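Local atomic coordinates of prohead core protein protease (Enterobacteria phage T4, PDB entry 5JBL), a protein that cleaves many proteins of the phage prohead as a serine protease of its inner core, becoming active by cutting itself once prohead assembly is complete. Residues Glu28-Pro33 and Val68-Lys73; Ala159-Gly164 and Gly185-Trp190; Glu60-Gln65 and Asp128-Ala133; Leu64-Val69 and Met122-Asn127. The protein carries 3 engineered substitutions. All blocks are in the same frame, centred on the assembly; numbering follows the deposited sequence.

Two sheets meet in this protease, and the four contacts follow their junction. Contacts 1 and 2, with centres 10 Å apart, both reach the mixed sheet, where strands 24-29 and 181-189 pair with strand 157-168, carrier of active-site position 159; contact 1 joins this sheet to a loop. Contacts 3 and 4, 8 Å apart, belong to the antiparallel sheet in which strand 128-135 pairs with both 53-65 and 115-125, and both use Leu64 and Gln65. The loop leaving strand 53-65 links contact 4 to contact 1. Contacts 3 and 4 close along the chain before contact 2 opens. The N-terminus blocks the catalytic centre; in the model Thr29 lies close to position 159.

Contact 1 of 4, residues Glu28-Pro33 and Val68-Lys73; sequences ETWGQP and VVNRNK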
loop_
_atom_site.group_PDB
_atom_site.type_symbol
_atom_site.label_atom_id
_atom_site.label_comp_id
_atom_site.label_asym_id
_atom_site.label_seq_id
_atom_site.Cartn_x
_atom_site.Cartn_y
_atom_site.Cartn_z
ATOM N N GLU C 28 8.277 1.730 26.005
ATOM C CA GLU C 28 7.451 1.288 27.120
ATOM C C GLU C 28 6.013 1.158 26.662
ATOM O O GLU C 28 5.552 1.947 25.842
ATOM C CB GLU C 28 7.512 2.269 28.285
ATOM C CG GLU C 28 8.892 2.826 28.583
ATOM C CD GLU C 28 9.876 1.784 29.099
ATOM O OE1 GLU C 28 9.448 0.686 29.520
ATOM O OE2 GLU C 28 11.092 2.068 29.078
ATOM N N THR C 29 5.309 0.160 27.183
ATOM C CA THR C 29 3.862 0.098 27.050
ATOM C C THR C 29 3.225 0.544 28.362
ATOM O O THR C 29 3.739 0.258 29.448
ATOM C CB THR C 29 3.403 -1.311 26.671
ATOM O OG1 THR C 29 3.884 -2.243 27.652
ATOM C CG2 THR C 29 3.946 -1.683 25.314
ATOM N N TRP C 30 2.121 1.279 28.257
ATOM C CA TRP C 30 1.496 1.883 29.426
ATOM C C TRP C 30 0.013 1.548 29.567
ATOM O O TRP C 30 -0.670 2.182 30.376
ATOM C CB TRP C 30 1.663 3.402 29.392
ATOM C CG TRP C 30 3.074 3.881 29.389
ATOM C CD1 TRP C 30 3.755 4.413 28.325
ATOM C CD2 TRP C 30 3.977 3.916 30.502
ATOM N NE1 TRP C 30 5.032 4.770 28.711
ATOM C CE2 TRP C 30 5.194 4.470 30.038
ATOM C CE3 TRP C 30 3.892 3.494 31.838
ATOM C CZ2 TRP C 30 6.301 4.642 30.866
ATOM C CZ3 TRP C 30 4.995 3.662 32.656
ATOM C CH2 TRP C 30 6.189 4.228 32.163
ATOM N N GLY C 31 -0.513 0.604 28.801
ATOM C CA GLY C 31 -1.893 0.191 28.969
ATOM C C GLY C 31 -2.845 0.928 28.057
ATOM O O GLY C 31 -2.459 1.589 27.091
ATOM N N GLN C 32 -4.137 0.797 28.370
ATOM C CA GLN C 32 -5.183 1.359 27.521
ATOM C C GLN C 32 -5.689 2.644 28.144
ATOM O O GLN C 32 -6.168 2.616 29.293
ATOM C CB GLN C 32 -6.338 0.381 27.348
ATOM C CG GLN C 32 -6.009 -0.895 26.593
ATOM C CD GLN C 32 -7.144 -1.900 26.688
ATOM O OE1 GLN C 32 -7.563 -2.245 27.785
ATOM N NE2 GLN C 32 -7.666 -2.349 25.543
ATOM N N PRO C 33 -5.578 3.776 27.463
ATOM C CA PRO C 33 -6.152 5.009 28.009
ATOM C C PRO C 33 -7.663 4.883 28.118
ATOM O O PRO C 33 -8.326 4.319 27.242
ATOM C CB PRO C 33 -5.740 6.079 26.993
ATOM C CG PRO C 33 -4.671 5.489 26.181
ATOM C CD PRO C 33 -4.748 3.999 26.271
ATOM N N VAL C 68 6.449 3.998 39.314
ATOM C CA VAL C 68 5.889 2.656 39.367
ATOM C C VAL C 68 6.726 1.737 38.489
ATOM O O VAL C 68 7.280 2.158 37.469
ATOM C CB VAL C 68 4.407 2.626 38.939
ATOM C CG1 VAL C 68 3.552 3.360 39.955
ATOM C CG2 VAL C 68 4.235 3.230 37.575
ATOM N N VAL C 69 6.849 0.481 38.910
ATOM C CA VAL C 69 7.483 -0.530 38.072
ATOM C C VAL C 69 6.518 -0.902 36.953
ATOM O O VAL C 69 5.427 -1.426 37.210
ATOM C CB VAL C 69 7.883 -1.756 38.905
ATOM C CG1 VAL C 69 8.549 -2.818 38.021
ATOM C CG2 VAL C 69 8.805 -1.338 40.029
ATOM N N ASN C 70 6.905 -0.618 35.704
ATOM C CA ASN C 70 5.997 -0.806 34.581
ATOM C C ASN C 70 6.129 -2.227 34.028
ATOM O O ASN C 70 6.821 -3.081 34.594
ATOM C CB ASN C 70 6.213 0.267 33.504
ATOM C CG ASN C 70 7.538 0.134 32.741
ATOM O OD1 ASN C 70 8.247 -0.865 32.829
ATOM N ND2 ASN C 70 7.850 1.161 31.954
ATOM N N ARG C 71 5.473 -2.487 32.896
ATOM C CA ARG C 71 5.451 -3.842 32.350
ATOM C C ARG C 71 6.834 -4.317 31.922
ATOM O O ARG C 71 7.113 -5.518 31.977
ATOM C CB ARG C 71 4.488 -3.918 31.166
ATOM C CG ARG C 71 3.039 -3.604 31.487
ATOM C CD ARG C 71 2.234 -3.417 30.198
ATOM N NE ARG C 71 0.810 -3.205 30.447
ATOM C CZ ARG C 71 -0.120 -3.200 29.497
ATOM N NH1 ARG C 71 0.224 -3.396 28.229
ATOM N NH2 ARG C 71 -1.395 -3.004 29.813
ATOM N N ASN C 72 7.715 -3.402 31.502
ATOM C CA ASN C 72 9.090 -3.760 31.158
ATOM C C ASN C 72 10.008 -3.845 32.371
ATOM O O ASN C 72 11.228 -3.896 32.194
ATOM C CB ASN C 72 9.684 -2.744 30.173
ATOM C CG ASN C 72 9.266 -2.992 28.746
ATOM O OD1 ASN C 72 8.953 -4.116 28.357
ATOM N ND2 ASN C 72 9.278 -1.937 27.946
ATOM N N LYS C 73 9.461 -3.842 33.591
ATOM C CA LYS C 73 10.269 -3.884 34.813
ATOM C C LYS C 73 11.203 -2.676 34.907
ATOM O O LYS C 73 12.344 -2.779 35.368
ATOM C CB LYS C 73 11.058 -5.191 34.924
ATOM C CG LYS C 73 10.197 -6.433 34.857
ATOM C CD LYS C 73 9.254 -6.491 36.040
ATOM C CE LYS C 73 8.448 -7.791 36.057
ATOM N NZ LYS C 73 7.481 -7.868 34.916
HETATM O O HOH W 1 6.595 -1.001 29.816
HETATM O O HOH W 2 3.281 -0.386 32.078
HETATM O O HOH W 3 6.327 -3.249 27.313
#
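Glu28 and Thr29, the residues flanking an inferred self-cleavage bond, lie against a type I beta turn, Asn70-Lys73, that follows strand 53-65. The tight part centres on Glu28 OE1. Asn70 ND2 donates to Glu28 OE1 over 3.0 Å, and Asn72 ND2 donates to the same oxygen over 3.1 Å. The two amides come from opposite faces of the carboxylate plane, so OE1 is clamped from above and below. The other oxygen, OE2, is taken by Arg74 and Tyr76, which leaves the glutamate held at both oxygens; this is consistent with an enzyme that cuts after glutamate. Asn70 reaches inward because its CG sits between the backbone N and the carbonyl carbon (chi1 70°), and its CB then rests 3.7 Å from Trp30 CZ3. Glu28 CB lies over one face of that same indole, while Trp30 NE1 is bound by Ser160.

Toward Arg71 the fit is looser and wetter. The extended arginine runs across Thr29, with Arg71 CD 3.3 Å from Thr29 OG1, and lays a guanidinium face over Gly31, whose CA is 3.3 Å from Arg71 NH2. The backbones stay apart, Thr29 CA 6.8 Å from Arg71 CA, and three waters bridge the segments. One links Thr29 O to Asn72 N, and another joins Thr29 OG1 to Asn72 OD1, weakly at the asparagine. A third donates to Thr29 O at 2.7 Å and accepts from Arg71 N.

Contact 2 of 4, residues Ala159-Gly164 and Gly185-Trp190; sequences ASRGLG and GVDAVW. Engineered in segment 159-164: Ala159 (natural residue Ser).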
loop_
_atom_site.group_PDB
_atom_site.type_symbol
_atom_site.label_atom_id
_atom_site.label_comp_id
_atom_site.label_asym_id
_atom_site.label_seq_id
_atom_site.Cartn_x
_atom_site.Cartn_y
_atom_site.Cartn_z
ATOM N N ALA C 159 2.130 3.253 23.721
ATOM C CA ALA C 159 3.535 3.042 24.015
ATOM C C ALA C 159 4.263 4.358 23.842
ATOM O O ALA C 159 3.894 5.169 22.984
ATOM C CB ALA C 159 4.171 1.989 23.074
ATOM N N SER C 160 5.315 4.551 24.634
ATOM C CA SER C 160 6.194 5.701 24.473
ATOM C C SER C 160 7.554 5.218 23.994
ATOM O O SER C 160 7.905 4.047 24.162
ATOM C CB SER C 160 6.336 6.500 25.785
ATOM O OG SER C 160 6.880 5.698 26.835
ATOM N N ARG C 161 8.299 6.128 23.362
ATOM C CA ARG C 161 9.669 5.896 22.923
ATOM C C ARG C 161 10.596 6.960 23.500
ATOM O O ARG C 161 10.236 8.138 23.588
ATOM C CB ARG C 161 9.778 5.903 21.388
ATOM C CG ARG C 161 9.024 4.794 20.682
ATOM C CD ARG C 161 9.335 4.806 19.195
ATOM N NE ARG C 161 8.222 5.312 18.413
ATOM C CZ ARG C 161 8.319 5.775 17.176
ATOM N NH1 ARG C 161 9.498 5.828 16.568
ATOM N NH2 ARG C 161 7.226 6.192 16.550
ATOM N N GLY C 162 11.801 6.559 23.883
ATOM C CA GLY C 162 12.728 7.549 24.388
ATOM C C GLY C 162 14.138 7.008 24.350
ATOM O O GLY C 162 14.374 5.863 23.957
ATOM N N LEU C 163 15.080 7.849 24.785
ATOM C CA LEU C 163 16.493 7.511 24.809
ATOM C C LEU C 163 17.021 7.684 26.223
ATOM O O LEU C 163 16.851 8.748 26.825
ATOM C CB LEU C 163 17.297 8.390 23.843
ATOM C CG LEU C 163 16.919 8.271 22.366
ATOM C CD1 LEU C 163 17.548 9.400 21.562
ATOM C CD2 LEU C 163 17.329 6.910 21.814
ATOM N N GLY C 164 17.660 6.651 26.749
ATOM C CA GLY C 164 18.203 6.756 28.091
ATOM C C GLY C 164 18.999 5.524 28.451
ATOM O O GLY C 164 19.323 4.699 27.595
ATOM N N GLY C 185 5.749 10.547 22.415
ATOM C CA GLY C 185 4.928 10.388 23.603
ATOM C C GLY C 185 3.967 9.211 23.521
ATOM O O GLY C 185 3.742 8.520 24.523
ATOM N N VAL C 186 3.376 8.976 22.343
ATOM C CA VAL C 186 2.371 7.925 22.162
ATOM C C VAL C 186 2.478 7.310 20.770
ATOM O O VAL C 186 2.386 8.014 19.764
ATOM C CB VAL C 186 0.929 8.442 22.356
ATOM C CG1 VAL C 186 -0.072 7.354 21.878
ATOM C CG2 VAL C 186 0.685 8.784 23.802
ATOM N N ASP C 187 2.629 5.983 20.726
ATOM C CA ASP C 187 2.255 5.142 19.598
ATOM C C ASP C 187 1.057 4.295 20.015
ATOM O O ASP C 187 0.992 3.824 21.158
ATOM C CB ASP C 187 3.385 4.183 19.182
ATOM C CG ASP C 187 4.593 4.885 18.613
ATOM O OD1 ASP C 187 4.440 5.801 17.768
ATOM O OD2 ASP C 187 5.716 4.476 18.983
ATOM N N ALA C 188 0.126 4.048 19.093
ATOM C CA ALA C 188 -0.944 3.103 19.391
ATOM C C ALA C 188 -0.458 1.683 19.129
ATOM O O ALA C 188 0.127 1.395 18.077
ATOM C CB ALA C 188 -2.195 3.417 18.564
ATOM N N VAL C 189 -0.682 0.791 20.099
ATOM C CA VAL C 189 -0.132 -0.557 20.051
ATOM C C VAL C 189 -1.171 -1.559 20.520
ATOM O O VAL C 189 -2.100 -1.231 21.258
ATOM C CB VAL C 189 1.163 -0.694 20.890
ATOM C CG1 VAL C 189 2.230 0.200 20.327
ATOM C CG2 VAL C 189 0.906 -0.340 22.378
ATOM N N TRP C 190 -0.998 -2.802 20.083
ATOM C CA TRP C 190 -1.845 -3.888 20.544
ATOM C C TRP C 190 -1.330 -4.365 21.895
ATOM O O TRP C 190 -0.153 -4.725 22.023
ATOM C CB TRP C 190 -1.861 -5.025 19.525
ATOM C CG TRP C 190 -2.733 -6.145 19.962
ATOM C CD1 TRP C 190 -4.095 -6.205 19.889
ATOM C CD2 TRP C 190 -2.312 -7.358 20.578
ATOM N NE1 TRP C 190 -4.545 -7.387 20.395
ATOM C CE2 TRP C 190 -3.472 -8.115 20.838
ATOM C CE3 TRP C 190 -1.067 -7.882 20.935
ATOM C CZ2 TRP C 190 -3.423 -9.366 21.438
ATOM C CZ3 TRP C 190 -1.020 -9.125 21.528
ATOM C CH2 TRP C 190 -2.191 -9.856 21.772
#
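Ala159 and Asp187 face each other as an antiparallel hydrogen-bonded pair. Asp187 N donates to Ala159 O over 2.7 Å, and Ala159 N returns a bond of 2.9 Å to Asp187 O. Ala159 is an engineered residue at the active-site position that is serine in the natural protein; its CB touches Val189 CG1 at 3.8 Å. On the same face as this methyl stands the Asp187 carboxylate, gripped side-on by Arg161. Arg161 NE meets Asp187 OD2 at 2.7 Å, a salt bridge in which the oxygen uses its syn lone pair. Arg161 NH2 reaches the syn lone pair of Asp187 OD1 at 3.1 Å, almost straight (170°). The two planes are nearly coplanar, and the bend of the arginine at chi3 (-107°) brings NE and NH2 level with the acid.

A second shell fixes this pair. Glu101 receives a salt bridge from Arg161 NH2 and gives its backbone N to Asp187 OD1, while the carbonyls of Arg107 and Asn109 take Arg161 NH1. The Asp187 side chain lies about 3 Å, nearest atoms, from that of Ala104, the other altered active-site position, so the salt bridge borders the catalytic centre.

The short strand segments run antiparallel but twisted, 136° between their directions, and the chain turns a corner at Gly185, whose N is held by Tyr88 of helix 78-93. Strand 157-168 runs between strand 24-29, bonded at Ser160, and strand 181-189, whose Val186 packs on Phe63, Ile117 and Ile119 of the other sheet.

Contact 3 of 4, residues Glu60-Gln65 and Asp128-Ala133; sequences EGIFLQ and DVYGRA. Engineered in segment 60-65: Leu64 (natural residue Met).
Val129 O is gripped by two successive amides of the facing strand: Phe63 N, in a nearly straight bond of 2.8 Å (166°), and Leu64 N, in a weak one of 3.4 Å. With both residues opposite a single valine, the register slips by one. Val129 N closes the pair by donating to Leu64 O at 2.8 Å, and Gly61 and Gly131 exchange two backbone bonds further along.

Ile62 CG1 stands over a face of the Tyr130 ring, 3.8 Å from its centroid, in a CH-pi contact. Phe63 folds its ring across Gly131, with Phe63 CE2 3.4 Å from Gly131 C, so the ring packs flush on the glycine backbone; it goes on to touch Ala133. At the far end Gln65 lies alongside Asp128, pointing the same way, and Gln65 NE2 bonds to Asp128 OD1 at 3.1 Å from above the carboxylate plane. Engineered Leu64 shares the other face of the sheet with Val129, and Leu81 of helix 78-93 touches both.

This is a classic beta bulge between antiparallel strands 53-65 and 128-135.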
loop_
_atom_site.group_PDB
_atom_site.type_symbol
_atom_site.label_atom_id
_atom_site.label_comp_id
_atom_site.label_asym_id
_atom_site.label_seq_id
_atom_site.Cartn_x
_atom_site.Cartn_y
_atom_site.Cartn_z
ATOM N N GLU C 60 -7.772 9.835 25.013
ATOM C CA GLU C 60 -7.396 10.639 26.176
ATOM C C GLU C 60 -7.245 9.759 27.412
ATOM O O GLU C 60 -8.122 8.939 27.715
ATOM C CB GLU C 60 -8.429 11.747 26.437
ATOM C CG GLU C 60 -8.002 12.752 27.499
ATOM C CD GLU C 60 -9.059 13.821 27.770
ATOM O OE1 GLU C 60 -9.468 13.960 28.945
ATOM O OE2 GLU C 60 -9.481 14.522 26.819
ATOM N N GLY C 61 -6.143 9.945 28.127
ATOM C CA GLY C 61 -5.964 9.251 29.398
ATOM C C GLY C 61 -4.489 9.185 29.756
ATOM O O GLY C 61 -3.692 10.015 29.316
ATOM N N ILE C 62 -4.150 8.171 30.544
ATOM C CA ILE C 62 -2.779 8.011 31.017
ATOM C C ILE C 62 -1.882 7.621 29.854
ATOM O O ILE C 62 -2.096 6.593 29.195
ATOM C CB ILE C 62 -2.709 6.976 32.145
ATOM C CG1 ILE C 62 -3.409 7.529 33.390
ATOM C CG2 ILE C 62 -1.260 6.588 32.430
ATOM C CD1 ILE C 62 -3.551 6.524 34.513
ATOM N N PHE C 63 -0.862 8.437 29.599
ATOM C CA PHE C 63 0.097 8.125 28.550
ATOM C C PHE C 63 1.439 7.638 29.080
ATOM O O PHE C 63 2.129 6.912 28.372
ATOM C CB PHE C 63 0.343 9.351 27.658
ATOM C CG PHE C 63 -0.802 9.695 26.717
ATOM C CD1 PHE C 63 -1.894 8.858 26.568
ATOM C CD2 PHE C 63 -0.767 10.876 25.985
ATOM C CE1 PHE C 63 -2.943 9.184 25.696
ATOM C CE2 PHE C 63 -1.791 11.212 25.114
ATOM C CZ PHE C 63 -2.887 10.359 24.963
ATOM N N LEU C 64 1.834 8.047 30.284
ATOM C CA LEU C 64 3.061 7.596 30.930
ATOM C C LEU C 64 2.857 7.647 32.439
ATOM O O LEU C 64 1.984 8.362 32.942
ATOM C CB LEU C 64 4.279 8.459 30.549
ATOM C CG LEU C 64 4.679 8.572 29.074
ATOM C CD1 LEU C 64 4.010 9.787 28.446
ATOM C CD2 LEU C 64 6.183 8.640 28.913
ATOM N N GLN C 65 3.679 6.896 33.163
ATOM C CA GLN C 65 3.575 6.831 34.616
ATOM C C GLN C 65 4.947 6.883 35.261
ATOM O O GLN C 65 5.849 6.149 34.851
ATOM C CB GLN C 65 2.875 5.559 35.062
ATOM C CG GLN C 65 1.451 5.466 34.599
ATOM C CD GLN C 65 0.788 4.221 35.111
ATOM O OE1 GLN C 65 0.965 3.144 34.549
ATOM N NE2 GLN C 65 0.055 4.348 36.212
ATOM N N ASP C 128 1.034 10.409 37.336
ATOM C CA ASP C 128 0.629 9.977 36.006
ATOM C C ASP C 128 0.641 11.145 35.036
ATOM O O ASP C 128 0.194 12.244 35.373
ATOM C CB ASP C 128 -0.764 9.351 36.037
ATOM C CG ASP C 128 -0.785 8.047 36.801
ATOM O OD1 ASP C 128 0.248 7.342 36.799
ATOM O OD2 ASP C 128 -1.822 7.726 37.410
ATOM N N VAL C 129 1.116 10.891 33.819
ATOM C CA VAL C 129 1.091 11.879 32.747
ATOM C C VAL C 129 -0.153 11.592 31.920
ATOM O O VAL C 129 -0.274 10.519 31.326
ATOM C CB VAL C 129 2.363 11.816 31.892
ATOM C CG1 VAL C 129 2.394 12.979 30.917
ATOM C CG2 VAL C 129 3.595 11.817 32.785
ATOM N N TYR C 130 -1.102 12.525 31.902
ATOM C CA TYR C 130 -2.267 12.388 31.043
ATOM C C TYR C 130 -2.032 13.122 29.732
ATOM O O TYR C 130 -1.196 14.018 29.640
ATOM C CB TYR C 130 -3.521 12.943 31.727
ATOM C CG TYR C 130 -4.129 11.991 32.731
ATOM C CD1 TYR C 130 -3.526 11.777 33.968
ATOM C CD2 TYR C 130 -5.284 11.272 32.430
ATOM C CE1 TYR C 130 -4.074 10.897 34.893
ATOM C CE2 TYR C 130 -5.831 10.387 33.339
ATOM C CZ TYR C 130 -5.224 10.208 34.574
ATOM O OH TYR C 130 -5.768 9.331 35.482
ATOM N N GLY C 131 -2.784 12.740 28.705
ATOM C CA GLY C 131 -2.698 13.531 27.494
ATOM C C GLY C 131 -3.921 13.329 26.633
ATOM O O GLY C 131 -4.761 12.463 26.886
ATOM N N ARG C 132 -4.003 14.139 25.593
ATOM C CA ARG C 132 -5.069 14.018 24.613
ATOM C C ARG C 132 -4.426 13.911 23.241
ATOM O O ARG C 132 -3.575 14.733 22.887
ATOM C CB ARG C 132 -6.031 15.216 24.688
ATOM C CG ARG C 132 -7.269 15.040 23.829
ATOM C CD ARG C 132 -8.234 16.212 23.966
ATOM N NE ARG C 132 -7.794 17.343 23.166
ATOM C CZ ARG C 132 -7.198 18.422 23.662
ATOM N NH1 ARG C 132 -6.972 18.523 24.968
ATOM N NH2 ARG C 132 -6.829 19.405 22.849
ATOM N N ALA C 133 -4.786 12.875 22.490
ATOM C CA ALA C 133 -4.246 12.660 21.163
ATOM C C ALA C 133 -5.376 12.594 20.146
ATOM O O ALA C 133 -6.388 11.934 20.369
ATOM C CB ALA C 133 -3.421 11.369 21.089
#

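Contact 4 of 4, residues Leu64-Val69 and Met122-Asn127; sequences LQAEVV and MWWKGN. Engineered in segment 64-69: Leu64 (natural residue Met).
Ala66 meets Asn127 just where strand 53-65 gives way to loop, and the polar side of the contact is their one direct hydrogen bond. Ala66 N donates to Asn127 O over 2.8 Å at 168°, close to the line of the carbonyl. The same oxygen also lies 3.5 Å from Ala66 CB, and Asn127 CB is 3.6 Å from Ala66 O, so each CB rests against the other residue's carbonyl oxygen.

Apolar touches come from strand 115-125, which lies on the far side of strand 128-135 and reaches past it with long side chains. Met122 CE meets Leu64 CD1 at 3.7 Å; the bend at the end of the methionine (chi3 77°) carries its methyl there, next to Val129. Trp124 turns an edge of its indole to the alanine, with Trp124 CZ3 4.1 Å from Ala66 CB, while Leu81 and Glu82 of helix 78-93 also touch this tryptophan.

Charged and amide groups contribute little directly across the pair. Asn127 ND2 comes no nearer than 4.1 Å to Glu67 CB, and the glutamate end leads away to Lys78 N at the start of the helix. Lys78 NZ in turn bonds Gly126 O. One near-linear backbone bond thus joins the loop to the hairpin turn, and the rest is a few apolar touches, so the link is directional at Ala66 and otherwise non-specific.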
loop_
_atom_site.group_PDB
_atom_site.type_symbol
_atom_site.label_atom_id
_atom_site.label_comp_id
_atom_site.label_asym_id
_atom_site.label_seq_id
_atom_site.Cartn_x
_atom_site.Cartn_y
_atom_site.Cartn_z
ATOM N N LEU C 64 1.834 8.047 30.284
ATOM C CA LEU C 64 3.061 7.596 30.930
ATOM C C LEU C 64 2.857 7.647 32.439
ATOM O O LEU C 64 1.984 8.362 32.942
ATOM C CB LEU C 64 4.279 8.459 30.549
ATOM C CG LEU C 64 4.679 8.572 29.074
ATOM C CD1 LEU C 64 4.010 9.787 28.446
ATOM C CD2 LEU C 64 6.183 8.640 28.913
ATOM N N GLN C 65 3.679 6.896 33.163
ATOM C CA GLN C 65 3.575 6.831 34.616
ATOM C C GLN C 65 4.947 6.883 35.261
ATOM O O GLN C 65 5.849 6.149 34.851
ATOM C CB GLN C 65 2.875 5.559 35.062
ATOM C CG GLN C 65 1.451 5.466 34.599
ATOM C CD GLN C 65 0.788 4.221 35.111
ATOM O OE1 GLN C 65 0.965 3.144 34.549
ATOM N NE2 GLN C 65 0.055 4.348 36.212
ATOM N N ALA C 66 5.080 7.719 36.294
ATOM C CA ALA C 66 6.281 7.823 37.105
ATOM C C ALA C 66 6.131 6.997 38.375
ATOM O O ALA C 66 5.020 6.707 38.827
ATOM C CB ALA C 66 6.558 9.285 37.485
ATOM N N GLU C 67 7.278 6.608 38.930
ATOM C CA GLU C 67 7.376 6.043 40.280
ATOM C C GLU C 67 6.616 4.728 40.413
ATOM O O GLU C 67 6.170 4.368 41.502
ATOM C CB GLU C 67 6.888 7.044 41.330
ATOM C CG GLU C 67 7.678 8.337 41.378
ATOM C CD GLU C 67 9.095 8.148 41.900
ATOM O OE1 GLU C 67 9.358 7.139 42.596
ATOM O OE2 GLU C 67 9.947 9.020 41.620
ATOM N N VAL C 68 6.449 3.998 39.314
ATOM C CA VAL C 68 5.889 2.656 39.367
ATOM C C VAL C 68 6.726 1.737 38.489
ATOM O O VAL C 68 7.280 2.158 37.469
ATOM C CB VAL C 68 4.407 2.626 38.939
ATOM C CG1 VAL C 68 3.552 3.360 39.955
ATOM C CG2 VAL C 68 4.235 3.230 37.575
ATOM N N VAL C 69 6.849 0.481 38.910
ATOM C CA VAL C 69 7.483 -0.530 38.072
ATOM C C VAL C 69 6.518 -0.902 36.953
ATOM O O VAL C 69 5.427 -1.426 37.210
ATOM C CB VAL C 69 7.883 -1.756 38.905
ATOM C CG1 VAL C 69 8.549 -2.818 38.021
ATOM C CG2 VAL C 69 8.805 -1.338 40.029
ATOM N N MET C 122 -0.601 17.555 27.084
ATOM C CA MET C 122 -0.185 16.606 28.109
ATOM C C MET C 122 -0.194 17.339 29.432
ATOM O O MET C 122 0.067 18.538 29.475
ATOM C CB MET C 122 1.211 15.999 27.859
ATOM C CG MET C 122 1.283 15.101 26.635
ATOM S SD MET C 122 2.937 14.478 26.275
ATOM C CE MET C 122 3.101 13.205 27.504
ATOM N N TRP C 123 -0.522 16.623 30.505
ATOM C CA TRP C 123 -0.545 17.257 31.816
ATOM C C TRP C 123 -0.329 16.189 32.876
ATOM O O TRP C 123 -0.468 14.993 32.609
ATOM C CB TRP C 123 -1.856 18.031 32.040
ATOM C CG TRP C 123 -3.119 17.191 32.015
ATOM C CD1 TRP C 123 -3.796 16.701 33.094
ATOM C CD2 TRP C 123 -3.863 16.779 30.856
ATOM N NE1 TRP C 123 -4.901 15.995 32.680
ATOM C CE2 TRP C 123 -4.965 16.025 31.314
ATOM C CE3 TRP C 123 -3.702 16.968 29.481
ATOM C CZ2 TRP C 123 -5.901 15.464 30.447
ATOM C CZ3 TRP C 123 -4.623 16.396 28.615
ATOM C CH2 TRP C 123 -5.709 15.650 29.101
ATOM N N TRP C 124 0.057 16.633 34.069
ATOM C CA TRP C 124 0.326 15.739 35.192
ATOM C C TRP C 124 -0.885 15.640 36.119
ATOM O O TRP C 124 -1.604 16.615 36.338
ATOM C CB TRP C 124 1.548 16.205 35.993
ATOM C CG TRP C 124 2.885 15.913 35.344
ATOM C CD1 TRP C 124 3.561 16.714 34.467
ATOM C CD2 TRP C 124 3.715 14.747 35.539
ATOM N NE1 TRP C 124 4.756 16.123 34.099
ATOM C CE2 TRP C 124 4.872 14.916 34.739
ATOM C CE3 TRP C 124 3.585 13.576 36.295
ATOM C CZ2 TRP C 124 5.890 13.965 34.681
ATOM C CZ3 TRP C 124 4.606 12.634 36.245
ATOM C CH2 TRP C 124 5.744 12.834 35.442
ATOM N N LYS C 125 -1.106 14.450 36.661
ATOM C CA LYS C 125 -2.105 14.236 37.706
ATOM C C LYS C 125 -1.470 13.253 38.690
ATOM O O LYS C 125 -1.481 12.040 38.457
ATOM C CB LYS C 125 -3.414 13.711 37.124
ATOM C CG LYS C 125 -4.404 13.162 38.144
ATOM C CD LYS C 125 -5.327 14.237 38.678
ATOM C CE LYS C 125 -6.314 14.695 37.614
ATOM N NZ LYS C 125 -7.271 15.694 38.158
ATOM N N GLY C 126 -0.894 13.780 39.767
ATOM C CA GLY C 126 -0.115 12.927 40.660
ATOM C C GLY C 126 1.137 12.424 39.957
ATOM O O GLY C 126 1.920 13.204 39.397
ATOM N N ASN C 127 1.323 11.103 39.957
ATOM C CA ASN C 127 2.476 10.491 39.312
ATOM C C ASN C 127 2.194 10.054 37.884
ATOM O O ASN C 127 3.058 9.415 37.267
ATOM C CB ASN C 127 2.962 9.291 40.136
ATOM C CG ASN C 127 3.608 9.712 41.446
ATOM O OD1 ASN C 127 4.238 10.765 41.524
ATOM N ND2 ASN C 127 3.421 8.911 42.490
#